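Local coordinates for protein putative D-alanine N-acetyltransferase of GNAT family (Desulfovibrio desulfuricans subsp. desulfuricans, PDB 2R7H) that probably transfers acyl groups, most likely acetyl, to a substrate not yet established, as a member of the GNAT acetyltransferase family, at residues Ala21-Val26 with Phe72-Asp77; Gln29-Val34 with Glu54-His59; Tyr82-Pro87 with Asp96-Ala101; Ala90-Tyr95 with Gly127-Phe132; Phe153-Val158 with Asp168-Arg173. One frame throughout, in Å; residues are numbered along the deposited sequence.

Contact 1: residues Ala21-Val26 with Phe72-Asp77; sequences AFRRQV and FATEDD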
# COMPACT_ATOMS: atom_id res chain seq x y z
N ALA B 21 -15.48 -20.14 17.91
CA ALA B 21 -16.16 -20.22 16.60
C ALA B 21 -15.56 -19.14 15.68
O ALA B 21 -15.35 -18.00 16.12
CB ALA B 21 -17.65 -20.00 16.74
N PHE B 22 -15.29 -19.48 14.42
CA PHE B 22 -14.76 -18.54 13.43
C PHE B 22 -15.90 -18.05 12.55
O PHE B 22 -16.67 -18.86 12.04
CB PHE B 22 -13.62 -19.15 12.62
CG PHE B 22 -12.45 -19.49 13.46
CD1 PHE B 22 -11.64 -18.48 13.94
CD2 PHE B 22 -12.16 -20.79 13.79
CE1 PHE B 22 -10.55 -18.77 14.73
CE2 PHE B 22 -11.06 -21.09 14.59
CZ PHE B 22 -10.26 -20.07 15.06
N ARG B 23 -16.04 -16.73 12.41
CA ARG B 23 -17.12 -16.12 11.62
C ARG B 23 -16.52 -15.13 10.63
O ARG B 23 -15.63 -14.38 10.99
CB ARG B 23 -18.08 -15.41 12.58
CG ARG B 23 -19.18 -14.57 11.91
CD ARG B 23 -20.28 -14.15 12.88
NE ARG B 23 -19.79 -13.54 14.12
CZ ARG B 23 -19.37 -12.29 14.26
NH1 ARG B 23 -19.31 -11.46 13.23
NH2 ARG B 23 -18.96 -11.86 15.45
N ARG B 24 -17.01 -15.16 9.40
CA ARG B 24 -16.57 -14.25 8.34
C ARG B 24 -17.55 -13.12 8.08
O ARG B 24 -17.16 -12.11 7.51
CB ARG B 24 -16.33 -14.94 7.01
CG ARG B 24 -15.03 -15.65 6.79
CD ARG B 24 -14.90 -16.83 7.62
NE ARG B 24 -13.70 -17.57 7.27
CZ ARG B 24 -13.28 -18.63 7.96
NH1 ARG B 24 -13.98 -19.14 8.99
NH2 ARG B 24 -12.18 -19.22 7.59
N GLN B 25 -18.83 -13.30 8.43
CA GLN B 25 -19.85 -12.28 8.19
C GLN B 25 -19.67 -11.11 9.13
O GLN B 25 -19.52 -11.33 10.31
CB GLN B 25 -21.26 -12.87 8.40
CG GLN B 25 -22.42 -11.93 7.95
CD GLN B 25 -23.81 -12.52 8.18
OE1 GLN B 25 -24.06 -13.23 9.17
NE2 GLN B 25 -24.74 -12.16 7.30
N VAL B 26 -19.69 -9.88 8.61
CA VAL B 26 -19.52 -8.68 9.43
C VAL B 26 -20.90 -8.23 9.85
O VAL B 26 -21.78 -8.07 9.01
CB VAL B 26 -18.82 -7.54 8.67
CG1 VAL B 26 -18.69 -6.31 9.55
CG2 VAL B 26 -17.47 -7.99 8.24
N PHE B 72 -13.38 -13.50 12.44
CA PHE B 72 -13.57 -13.17 13.85
C PHE B 72 -13.62 -14.45 14.68
O PHE B 72 -14.37 -15.34 14.34
CB PHE B 72 -14.90 -12.43 14.05
CG PHE B 72 -15.06 -11.18 13.20
CD1 PHE B 72 -14.37 -10.04 13.52
CD2 PHE B 72 -15.91 -11.17 12.10
CE1 PHE B 72 -14.51 -8.90 12.75
CE2 PHE B 72 -16.07 -10.03 11.34
CZ PHE B 72 -15.36 -8.89 11.67
N ALA B 73 -12.79 -14.57 15.73
CA ALA B 73 -12.80 -15.72 16.63
C ALA B 73 -13.71 -15.32 17.81
O ALA B 73 -13.43 -14.31 18.49
CB ALA B 73 -11.38 -16.02 17.13
N THR B 74 -14.83 -16.02 18.01
CA THR B 74 -15.76 -15.71 19.12
C THR B 74 -15.93 -16.88 20.13
O THR B 74 -15.78 -18.04 19.76
CB THR B 74 -17.16 -15.30 18.63
OG1 THR B 74 -17.71 -16.35 17.84
CG2 THR B 74 -17.11 -14.03 17.82
N GLU B 75 -16.21 -16.54 21.39
CA GLU B 75 -16.47 -17.51 22.49
C GLU B 75 -17.69 -16.89 23.16
O GLU B 75 -17.58 -15.78 23.71
CB GLU B 75 -15.34 -17.63 23.53
CG GLU B 75 -13.94 -18.00 23.00
CD GLU B 75 -12.90 -18.20 24.13
OE1 GLU B 75 -13.30 -18.72 25.20
OE2 GLU B 75 -11.70 -17.88 23.95
N ASP B 76 -18.83 -17.59 23.09
CA ASP B 76 -20.11 -17.12 23.64
C ASP B 76 -20.41 -15.88 22.78
O ASP B 76 -20.19 -15.91 21.57
CB ASP B 76 -20.03 -16.84 25.16
N ASP B 77 -20.88 -14.79 23.38
CA ASP B 77 -21.11 -13.58 22.63
C ASP B 77 -19.90 -12.67 22.65
O ASP B 77 -20.06 -11.51 22.27
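R23 and F72 face each other across an antiparallel strand pair at the outer end of the GNAT sheet, where the short edge strand 21-23 runs beside strand 69-75. The R23 guanidinium lies near the F72 side chain, its plane 25° from that of the ring; NH1 of R23 comes to 3.6 Å from CD2 of F72, while F72 CB sits over one guanidinium face toward its rim. CG of R23 is anti to the backbone N (chi1 173°), the chain bends at chi3 (50°), and NH1 donates to Q25 O at 2.9 Å, in the guanidinium plane. NH1 also forms a salt bridge with D30, and NH2 of R23 rests against the T74 methyl CG2. V26 CG2 meets the edge of the F72 ring in its plane, 4.0 Å from CE2. On the face that carries F22 and A73, the F22 ring puts CE1 at 3.7 Å from A73 CB and also touches A114, L115 and E118 of helix 111-125. Along the backbone, A21 with T74 and R23 with F72 are hydrogen-bonded pairs, and F22 with A73 the non-hydrogen-bonded pair between them. A21 O takes T74 N at 2.8 Å and, weakly, T74 OG1 at 3.4 Å.

Contact 2: residues Gln29-Val34 with Glu54-His59; sequences QDALLV and ELVDEH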
# COMPACT_ATOMS: atom_id res chain seq x y z
N GLN B 29 -22.45 -5.02 15.31
CA GLN B 29 -21.76 -5.08 16.60
C GLN B 29 -20.22 -5.14 16.49
O GLN B 29 -19.51 -4.73 17.41
CB GLN B 29 -22.22 -6.35 17.34
N ASP B 30 -19.72 -5.61 15.35
CA ASP B 30 -18.29 -5.81 15.13
C ASP B 30 -17.30 -4.63 15.16
O ASP B 30 -16.18 -4.79 15.67
CB ASP B 30 -18.07 -6.61 13.83
CG ASP B 30 -18.68 -8.02 13.89
OD1 ASP B 30 -18.85 -8.61 14.98
OD2 ASP B 30 -18.97 -8.54 12.80
N ALA B 31 -17.71 -3.50 14.58
CA ALA B 31 -16.88 -2.28 14.53
C ALA B 31 -16.37 -1.87 15.92
O ALA B 31 -15.18 -1.63 16.09
CB ALA B 31 -17.67 -1.13 13.91
N LEU B 32 -17.27 -1.84 16.90
CA LEU B 32 -16.89 -1.48 18.26
C LEU B 32 -16.17 -2.63 18.98
O LEU B 32 -15.25 -2.37 19.76
CB LEU B 32 -18.10 -1.00 19.05
CG LEU B 32 -17.72 -0.19 20.29
CD1 LEU B 32 -17.03 1.12 19.85
CD2 LEU B 32 -18.97 0.11 21.15
N LEU B 33 -16.57 -3.89 18.73
CA LEU B 33 -15.93 -5.08 19.34
C LEU B 33 -14.49 -5.16 18.87
O LEU B 33 -13.61 -5.51 19.66
CB LEU B 33 -16.69 -6.38 19.00
CG LEU B 33 -18.06 -6.60 19.61
CD1 LEU B 33 -18.83 -7.71 18.93
CD2 LEU B 33 -17.94 -6.86 21.11
N VAL B 34 -14.27 -4.88 17.59
CA VAL B 34 -12.93 -4.86 17.00
C VAL B 34 -12.09 -3.77 17.66
O VAL B 34 -10.93 -3.99 18.05
CB VAL B 34 -12.97 -4.67 15.48
CG1 VAL B 34 -11.64 -4.13 14.94
CG2 VAL B 34 -13.41 -5.99 14.81
N GLU B 54 -12.55 1.61 11.27
CA GLU B 54 -13.02 2.14 9.98
C GLU B 54 -13.14 1.05 8.92
O GLU B 54 -14.12 1.05 8.15
CB GLU B 54 -12.12 3.29 9.49
N LEU B 55 -12.18 0.12 8.88
CA LEU B 55 -12.21 -1.01 7.94
C LEU B 55 -13.46 -1.88 8.11
O LEU B 55 -13.98 -2.39 7.13
CB LEU B 55 -10.97 -1.90 8.11
CG LEU B 55 -9.58 -1.32 7.85
CD1 LEU B 55 -8.49 -2.36 8.13
CD2 LEU B 55 -9.44 -0.81 6.43
N VAL B 56 -13.91 -2.05 9.35
CA VAL B 56 -15.10 -2.84 9.64
C VAL B 56 -16.34 -2.07 9.18
O VAL B 56 -17.29 -2.67 8.66
CB VAL B 56 -15.20 -3.22 11.13
CG1 VAL B 56 -16.49 -3.96 11.40
CG2 VAL B 56 -14.00 -4.06 11.57
N ASP B 57 -16.33 -0.76 9.40
CA ASP B 57 -17.43 0.10 8.97
C ASP B 57 -17.54 0.17 7.45
O ASP B 57 -18.66 0.09 6.92
CB ASP B 57 -17.31 1.51 9.58
CG ASP B 57 -17.52 1.52 11.09
OD1 ASP B 57 -18.33 0.72 11.61
OD2 ASP B 57 -16.91 2.39 11.75
N GLU B 58 -16.42 0.30 6.73
CA GLU B 58 -16.44 0.32 5.25
C GLU B 58 -17.01 -1.01 4.69
O GLU B 58 -17.68 -1.00 3.66
CB GLU B 58 -15.08 0.68 4.62
CG GLU B 58 -14.64 2.14 4.76
N HIS B 59 -16.74 -2.14 5.37
CA HIS B 59 -17.28 -3.44 4.95
C HIS B 59 -18.80 -3.42 5.19
O HIS B 59 -19.54 -4.04 4.44
CB HIS B 59 -16.66 -4.60 5.70
CG HIS B 59 -17.07 -5.94 5.18
ND1 HIS B 59 -16.23 -6.73 4.42
CD2 HIS B 59 -18.23 -6.63 5.29
CE1 HIS B 59 -16.85 -7.85 4.10
NE2 HIS B 59 -18.06 -7.81 4.61
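D30 begins the contact by laying its CB against the methyl CG1 of V56, 3.9 Å away, while its carboxylate is directed to another partner, OD2 accepting from L27 N. One residue on, A31 makes the closest backbone approach to the 54-59 segment, with its CA 5.2 Å from that of V56. V56 CG1, anti to its own backbone N (chi1 177°), presses on the A31 backbone and comes to 3.4 Å from A31 N. The A31 methyl points toward the other helix and meets D57, whose OD1 lies 3.0 Å from A31 CB, a C...O approach so short that its exact value is doubtful. These residues pack helix 30-41 against helix 46-61, two helices of the GNAT fold that run nearly antiparallel here, their local axes 8.6 Å apart and 166° between directions. A turn further along, CG2, the other methyl of V56, meets V34 tip to tip, 3.8 Å from its CG2. Strand 69-75 supplies further contacts: F72 touches D30 and V34, and F70 touches V56.

Contact 3: residues Tyr82-Pro87 with Asp96-Ala101; sequences YACYGP and DLYWIA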
# COMPACT_ATOMS: atom_id res chain seq x y z
N TYR B 82 -9.38 -11.44 16.21
CA TYR B 82 -9.76 -11.42 14.81
C TYR B 82 -8.56 -11.15 13.92
O TYR B 82 -7.49 -10.73 14.41
CB TYR B 82 -10.86 -10.37 14.52
CG TYR B 82 -10.37 -8.97 14.31
CD1 TYR B 82 -9.77 -8.25 15.33
CD2 TYR B 82 -10.56 -8.33 13.10
CE1 TYR B 82 -9.30 -6.97 15.13
CE2 TYR B 82 -10.10 -7.06 12.88
CZ TYR B 82 -9.47 -6.38 13.89
OH TYR B 82 -9.04 -5.10 13.66
N ALA B 83 -8.75 -11.39 12.63
CA ALA B 83 -7.74 -11.13 11.60
C ALA B 83 -8.44 -10.26 10.53
O ALA B 83 -9.64 -10.42 10.29
CB ALA B 83 -7.28 -12.38 10.99
N CYS B 84 -7.70 -9.34 9.95
CA CYS B 84 -8.16 -8.41 8.91
C CYS B 84 -7.18 -8.62 7.74
O CYS B 84 -5.94 -8.65 7.90
CB CYS B 84 -8.10 -6.95 9.41
SG CYS B 84 -8.70 -5.85 8.10
N TYR B 85 -7.71 -8.82 6.55
CA TYR B 85 -6.85 -9.06 5.38
C TYR B 85 -7.57 -8.71 4.09
O TYR B 85 -8.74 -8.42 4.09
CB TYR B 85 -6.40 -10.55 5.38
CG TYR B 85 -7.47 -11.51 4.98
CD1 TYR B 85 -8.41 -11.96 5.87
CD2 TYR B 85 -7.56 -11.93 3.65
CE1 TYR B 85 -9.40 -12.82 5.45
CE2 TYR B 85 -8.51 -12.77 3.24
CZ TYR B 85 -9.43 -13.21 4.12
OH TYR B 85 -10.39 -14.04 3.64
N GLY B 86 -6.87 -8.77 2.96
CA GLY B 86 -7.53 -8.45 1.70
C GLY B 86 -6.66 -8.60 0.49
O GLY B 86 -5.45 -8.70 0.60
N PRO B 87 -7.29 -8.65 -0.71
CA PRO B 87 -6.41 -8.76 -1.88
C PRO B 87 -5.60 -7.49 -2.13
O PRO B 87 -6.07 -6.37 -1.92
CB PRO B 87 -7.38 -8.98 -3.02
CG PRO B 87 -8.65 -8.25 -2.57
CD PRO B 87 -8.70 -8.61 -1.10
N ASP B 96 -2.71 -9.23 1.33
CA ASP B 96 -2.06 -8.65 2.49
C ASP B 96 -2.80 -9.00 3.77
O ASP B 96 -4.01 -8.88 3.82
CB ASP B 96 -2.01 -7.15 2.40
CG ASP B 96 -0.97 -6.67 1.41
OD1 ASP B 96 0.24 -6.89 1.63
OD2 ASP B 96 -1.38 -6.00 0.48
N LEU B 97 -2.06 -9.48 4.77
CA LEU B 97 -2.61 -9.70 6.11
C LEU B 97 -2.36 -8.35 6.80
O LEU B 97 -1.22 -8.00 7.00
CB LEU B 97 -1.84 -10.80 6.88
CG LEU B 97 -2.32 -11.06 8.34
CD1 LEU B 97 -3.82 -11.55 8.43
CD2 LEU B 97 -1.37 -12.10 8.97
N TYR B 98 -3.41 -7.61 7.12
CA TYR B 98 -3.30 -6.28 7.77
C TYR B 98 -2.88 -6.48 9.24
O TYR B 98 -1.86 -5.92 9.65
CB TYR B 98 -4.56 -5.42 7.46
CG TYR B 98 -4.79 -5.29 5.92
CD1 TYR B 98 -3.79 -4.76 5.11
CD2 TYR B 98 -6.01 -5.60 5.30
CE1 TYR B 98 -3.94 -4.65 3.70
CE2 TYR B 98 -6.19 -5.47 3.86
CZ TYR B 98 -5.14 -4.99 3.07
OH TYR B 98 -5.20 -4.81 1.64
N TRP B 99 -3.60 -7.31 10.00
CA TRP B 99 -3.16 -7.69 11.37
C TRP B 99 -4.03 -8.78 11.95
O TRP B 99 -5.08 -9.10 11.39
CB TRP B 99 -3.09 -6.50 12.39
CG TRP B 99 -4.32 -5.77 12.37
CD1 TRP B 99 -5.49 -6.14 12.94
CD2 TRP B 99 -4.57 -4.53 11.69
NE1 TRP B 99 -6.44 -5.22 12.65
CE2 TRP B 99 -5.91 -4.22 11.89
CE3 TRP B 99 -3.79 -3.67 10.91
CZ2 TRP B 99 -6.50 -3.08 11.38
CZ3 TRP B 99 -4.37 -2.55 10.40
CH2 TRP B 99 -5.72 -2.25 10.65
N ILE B 100 -3.48 -9.44 12.96
CA ILE B 100 -4.18 -10.42 13.74
C ILE B 100 -4.15 -9.81 15.16
O ILE B 100 -3.08 -9.53 15.67
CB ILE B 100 -3.54 -11.80 13.75
CG1 ILE B 100 -3.53 -12.38 12.34
CG2 ILE B 100 -4.39 -12.75 14.68
CD1 ILE B 100 -2.90 -13.73 12.25
N ALA B 101 -5.31 -9.55 15.77
CA ALA B 101 -5.39 -9.00 17.15
C ALA B 101 -6.17 -9.98 18.04
O ALA B 101 -7.28 -10.38 17.71
CB ALA B 101 -6.07 -7.59 17.16
O HOH W 1 -7.12 -5.22 0.17
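Y98 and W99 both stand opposite C84, a classic beta bulge that shifts the pairing of the two strands by one residue. C84 O receives Y98 N at 2.8 Å and, weakly, W99 N at 3.4 Å, while C84 N donates to W99 O. Both aromatic side chains touch the cysteine: C84 SG lies at the edge of the Y98 ring, 3.9 Å from its CD2, and C84 CB sits over one face of the W99 indole, toward its rim. CG of W99 lies between its backbone N and carbonyl carbon (chi1 51°), and the NE1-H of the indole points in its plane to Y82 OH, at 2.8 Å and 170°. The Y82 and W99 planes stand 78° apart. This bulged hairpin of strands 78-87 and 94-102 forms the middle of the GNAT sheet, and in this family the bulged strand commonly borders the acetyl-CoA site. Y98 and W99, with Y68, line the pocket that holds 2-ethoxyethanol, probably from the crystallisation liquor. D96 O lies over the centre of one Y98 ring face, and CE2 of Y98 packs on G86 N at 3.5 Å. A water bridges Y98 OH and P87 O, donating to the latter.

Contact 4: residues Ala90-Tyr95 with Gly127-Phe132; sequences ATEGTY and GGRLLF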
# COMPACT_ATOMS: atom_id res chain seq x y z
N ALA B 90 -4.08 -4.14 -7.71
CA ALA B 90 -3.26 -4.26 -8.91
C ALA B 90 -2.41 -5.52 -9.00
O ALA B 90 -1.34 -5.49 -9.57
CB ALA B 90 -2.37 -2.98 -9.03
N THR B 91 -2.89 -6.62 -8.44
CA THR B 91 -2.13 -7.87 -8.46
C THR B 91 -3.10 -9.02 -8.72
O THR B 91 -4.29 -8.83 -8.59
CB THR B 91 -1.48 -8.17 -7.08
OG1 THR B 91 -2.45 -8.68 -6.16
CG2 THR B 91 -0.75 -6.95 -6.52
N GLU B 92 -2.55 -10.17 -9.09
CA GLU B 92 -3.30 -11.42 -9.35
C GLU B 92 -2.86 -12.41 -8.30
O GLU B 92 -1.71 -12.77 -8.30
CB GLU B 92 -3.00 -11.97 -10.78
CG GLU B 92 -3.41 -13.47 -11.13
CD GLU B 92 -2.34 -14.58 -10.82
OE1 GLU B 92 -1.28 -14.70 -11.54
OE2 GLU B 92 -2.61 -15.40 -9.90
N GLY B 93 -3.73 -12.79 -7.38
CA GLY B 93 -3.36 -13.80 -6.38
C GLY B 93 -2.46 -13.41 -5.22
O GLY B 93 -1.93 -14.30 -4.54
N THR B 94 -2.26 -12.11 -4.98
CA THR B 94 -1.46 -11.64 -3.85
C THR B 94 -2.42 -10.98 -2.87
O THR B 94 -3.31 -10.26 -3.29
CB THR B 94 -0.36 -10.69 -4.28
OG1 THR B 94 0.54 -11.41 -5.13
CG2 THR B 94 0.48 -10.23 -3.09
N TYR B 95 -2.20 -11.25 -1.59
CA TYR B 95 -3.03 -10.75 -0.50
C TYR B 95 -2.15 -10.17 0.61
O TYR B 95 -1.03 -10.59 0.79
CB TYR B 95 -3.85 -11.93 0.10
CG TYR B 95 -4.95 -12.40 -0.82
CD1 TYR B 95 -4.67 -13.19 -1.93
CD2 TYR B 95 -6.25 -12.03 -0.59
CE1 TYR B 95 -5.68 -13.56 -2.82
CE2 TYR B 95 -7.25 -12.39 -1.45
CZ TYR B 95 -6.97 -13.17 -2.55
OH TYR B 95 -7.98 -13.54 -3.39
N GLY B 127 -8.02 -18.59 -4.92
CA GLY B 127 -6.92 -18.72 -5.87
C GLY B 127 -5.63 -18.00 -5.52
O GLY B 127 -4.76 -17.87 -6.39
N GLY B 128 -5.46 -17.59 -4.27
CA GLY B 128 -4.26 -16.87 -3.89
C GLY B 128 -3.00 -17.70 -3.89
O GLY B 128 -3.04 -18.90 -3.59
N ARG B 129 -1.89 -17.05 -4.26
CA ARG B 129 -0.56 -17.62 -4.30
C ARG B 129 0.28 -17.14 -3.14
O ARG B 129 1.07 -17.91 -2.62
CB ARG B 129 0.17 -17.13 -5.58
CG ARG B 129 -0.57 -17.39 -6.88
CD ARG B 129 0.07 -16.72 -8.11
NE ARG B 129 0.13 -15.26 -7.98
CZ ARG B 129 1.22 -14.55 -7.68
NH1 ARG B 129 2.41 -15.12 -7.53
NH2 ARG B 129 1.13 -13.24 -7.58
N LEU B 130 0.13 -15.86 -2.75
CA LEU B 130 0.94 -15.22 -1.71
C LEU B 130 0.17 -14.46 -0.68
O LEU B 130 -0.82 -13.87 -1.00
CB LEU B 130 1.87 -14.20 -2.37
CG LEU B 130 2.92 -14.77 -3.34
CD1 LEU B 130 3.59 -13.64 -4.19
CD2 LEU B 130 3.85 -15.53 -2.50
N LEU B 131 0.68 -14.47 0.54
CA LEU B 131 0.10 -13.68 1.63
C LEU B 131 1.28 -12.93 2.21
O LEU B 131 2.26 -13.56 2.62
CB LEU B 131 -0.52 -14.53 2.75
CG LEU B 131 -1.14 -13.77 3.94
CD1 LEU B 131 -2.23 -12.85 3.46
CD2 LEU B 131 -1.68 -14.72 5.04
N PHE B 132 1.16 -11.60 2.21
CA PHE B 132 2.19 -10.76 2.75
C PHE B 132 1.76 -10.12 4.07
O PHE B 132 0.61 -9.82 4.24
CB PHE B 132 2.60 -9.65 1.77
CG PHE B 132 3.39 -10.14 0.61
CD1 PHE B 132 4.74 -10.39 0.74
CD2 PHE B 132 2.78 -10.40 -0.60
CE1 PHE B 132 5.45 -10.83 -0.31
CE2 PHE B 132 3.46 -10.87 -1.63
CZ PHE B 132 4.83 -11.08 -1.51
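CG of R129 is anti to its carbonyl carbon (chi1 -55°), and a bend at chi3 (-60°) carries NE round toward E92. NE and NH2 of R129 grip E92 O side-on, in the guanidinium plane, at 3.1 and 3.0 Å. The E92 side chain crosses R129 at about a right angle; in the conformer described, its OE2 makes a weak salt-bridge contact with NE at 3.3 Å, less certain than the bonds to E92 O. G93, at positive phi, brings its CA obliquely close to the guanidinium; G93 O accepts from R129 N, at 2.8 Å, and L130 N. T94 CG2 meets the edge of the F132 ring in its plane, 3.4 Å from CE2, while T94 OG1 bonds to F162 O of the second subunit. CE1 of the Y95 ring comes to 3.8 Å from G128 CA, and the Y95 hydroxyl bonds to T126. T94 with L130 and Y95 with L131 pair in parallel: Y95 N donates to L130 O, and Y95 O receives F132 N at 2.8 Å. G127 is the C-prime residue of a Schellman motif closing helix 111-125, which links strands 94-102 and 130-136 in a beta-alpha-beta crossover of the GNAT sheet.

Contact 5: residues Phe153-Val158 with Asp168-Arg173; sequences FSAEAV and DKIIYR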
# COMPACT_ATOMS: atom_id res chain seq x y z
N PHE B 153 6.44 -17.86 7.54
CA PHE B 153 6.65 -16.65 6.72
C PHE B 153 8.14 -16.46 6.69
O PHE B 153 8.84 -16.84 7.63
CB PHE B 153 6.07 -15.34 7.30
CG PHE B 153 4.55 -15.15 7.18
CD1 PHE B 153 3.66 -15.76 8.06
CD2 PHE B 153 4.03 -14.23 6.24
CE1 PHE B 153 2.27 -15.51 7.95
CE2 PHE B 153 2.65 -13.98 6.12
CZ PHE B 153 1.77 -14.62 6.96
N SER B 154 8.64 -15.91 5.61
CA SER B 154 10.05 -15.63 5.49
C SER B 154 10.15 -14.10 5.31
O SER B 154 9.29 -13.47 4.69
CB SER B 154 10.66 -16.38 4.31
OG SER B 154 10.09 -15.95 3.08
N ALA B 155 11.15 -13.51 5.95
CA ALA B 155 11.46 -12.11 5.86
C ALA B 155 12.00 -11.93 4.45
O ALA B 155 13.07 -12.41 4.16
CB ALA B 155 12.55 -11.76 6.89
N GLU B 156 11.26 -11.28 3.56
CA GLU B 156 11.76 -11.09 2.17
C GLU B 156 12.35 -9.71 1.86
O GLU B 156 13.14 -9.59 0.92
CB GLU B 156 10.68 -11.45 1.16
CG GLU B 156 11.14 -11.43 -0.30
CD GLU B 156 10.12 -11.90 -1.27
OE1 GLU B 156 8.91 -11.75 -0.97
OE2 GLU B 156 10.51 -12.36 -2.37
N ALA B 157 11.97 -8.67 2.61
CA ALA B 157 12.47 -7.32 2.38
C ALA B 157 12.52 -6.54 3.68
O ALA B 157 11.71 -6.77 4.59
CB ALA B 157 11.55 -6.59 1.39
N VAL B 158 13.46 -5.60 3.73
CA VAL B 158 13.70 -4.70 4.83
C VAL B 158 13.85 -3.31 4.19
O VAL B 158 14.61 -3.15 3.25
CB VAL B 158 14.99 -5.10 5.61
CG1 VAL B 158 15.25 -4.14 6.79
CG2 VAL B 158 14.88 -6.52 6.12
N ASP B 168 12.48 0.22 11.04
CA ASP B 168 12.44 -0.43 9.74
C ASP B 168 11.16 -1.19 9.50
O ASP B 168 10.55 -1.64 10.46
CB ASP B 168 13.56 -1.46 9.65
CG ASP B 168 14.94 -0.86 9.86
OD1 ASP B 168 15.10 0.38 9.81
OD2 ASP B 168 15.86 -1.67 10.08
N LYS B 169 10.76 -1.32 8.23
CA LYS B 169 9.59 -2.11 7.88
C LYS B 169 10.16 -3.40 7.39
O LYS B 169 11.05 -3.36 6.54
CB LYS B 169 8.74 -1.50 6.75
CG LYS B 169 7.46 -2.36 6.46
CD LYS B 169 6.43 -1.65 5.65
CE LYS B 169 6.78 -1.46 4.26
NZ LYS B 169 5.57 -0.98 3.49
N ILE B 170 9.67 -4.53 7.92
CA ILE B 170 10.10 -5.87 7.49
C ILE B 170 8.88 -6.46 6.77
O ILE B 170 7.77 -6.41 7.32
CB ILE B 170 10.55 -6.83 8.61
CG1 ILE B 170 11.77 -6.31 9.38
CG2 ILE B 170 10.97 -8.21 7.99
CD1 ILE B 170 11.57 -5.09 10.12
N ILE B 171 9.09 -6.99 5.57
CA ILE B 171 8.01 -7.57 4.76
C ILE B 171 8.22 -9.07 4.77
O ILE B 171 9.29 -9.57 4.36
CB ILE B 171 7.93 -7.03 3.32
CG1 ILE B 171 7.82 -5.49 3.30
CG2 ILE B 171 6.71 -7.64 2.61
CD1 ILE B 171 7.88 -4.83 1.90
N TYR B 172 7.21 -9.78 5.29
CA TYR B 172 7.18 -11.20 5.44
C TYR B 172 6.32 -11.80 4.35
O TYR B 172 5.25 -11.32 4.05
CB TYR B 172 6.64 -11.59 6.84
CG TYR B 172 7.67 -11.44 7.93
CD1 TYR B 172 8.63 -12.43 8.14
CD2 TYR B 172 7.68 -10.33 8.75
CE1 TYR B 172 9.58 -12.30 9.12
CE2 TYR B 172 8.64 -10.21 9.74
CZ TYR B 172 9.58 -11.18 9.91
OH TYR B 172 10.51 -11.01 10.88
N ARG B 173 6.80 -12.88 3.78
CA ARG B 173 6.14 -13.56 2.68
C ARG B 173 5.67 -14.98 3.06
O ARG B 173 6.43 -15.72 3.65
CB ARG B 173 7.21 -13.74 1.60
CG ARG B 173 6.78 -14.43 0.30
CD ARG B 173 8.00 -14.95 -0.37
NE ARG B 173 7.68 -15.55 -1.64
CZ ARG B 173 7.49 -14.88 -2.77
NH1 ARG B 173 7.51 -13.54 -2.79
NH2 ARG B 173 7.21 -15.57 -3.86
O HOH W 2 8.37 -17.71 1.98
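The F153 ring holds R173 N at its edge, in its plane, and its CD2 rests 3.8 Å from CB of Y172, whose side chain crosses it at about a right angle. The Y172 ring meets strand 154-159 obliquely, CD1 coming to 3.5 Å from A155 N and CE1 meeting the A155 methyl. E156 OE1 lies at the edge of the R173 guanidinium, tilted from its plane. Carboxylate and guanidinium stand almost perpendicular, 88° apart, and NH1 of R173 reaches OE1 of E156 at 2.9 Å from the syn side, somewhat out of the carboxylate plane, in a salt bridge. Both chains are extended: CG of R173 is anti to its backbone N (chi1 -179°) and the chain stays extended to NE, while E156 is extended beyond CG. The same two side chains are held by the second subunit, where K160 O accepts from R173 NH1 and K160 N donates to E156 OE2; A157 packs on A157 of that subunit. E156 and A157 together face I171 in a classic beta bulge, I171 O taking E156 N at 2.7 Å and, weakly, A157 N at 3.3 Å. I171 N returns a bond to A157 O. Near the start of strand 154-159 a water links S154 OG to R173 O. The pair forms the C-terminal hairpin of the sheet: strand 154-159 is outermost within the chain, strand 167-175 lies between it and strand 130-136, while F153 meets Y148 and Y172 OH bonds to E149, both of helix 142-150.

Contacts 1, 3, 4 and 5 lie along one mixed seven-stranded sheet, from strand 21-23 to strand 154-159, the two outermost within this chain, with contacts 1 and 5 centred about 29 Å apart on opposite sides of the chain's centre. Contact 2 packs helices 30-41 and 46-61 together beside the sheet and touches contacts 1 and 3; in sequence it falls between the two segments of contact 1. Contacts 3 and 4 share strand 94-102 and alternate along the chain, their centres about 13 Å apart, so the central hairpin continues directly into the beta-alpha-beta unit. Contacts 4 and 5 meet through strands 130-136 and 167-175, and both touch the second subunit, placing the dimer interface far from contacts 1 and 2.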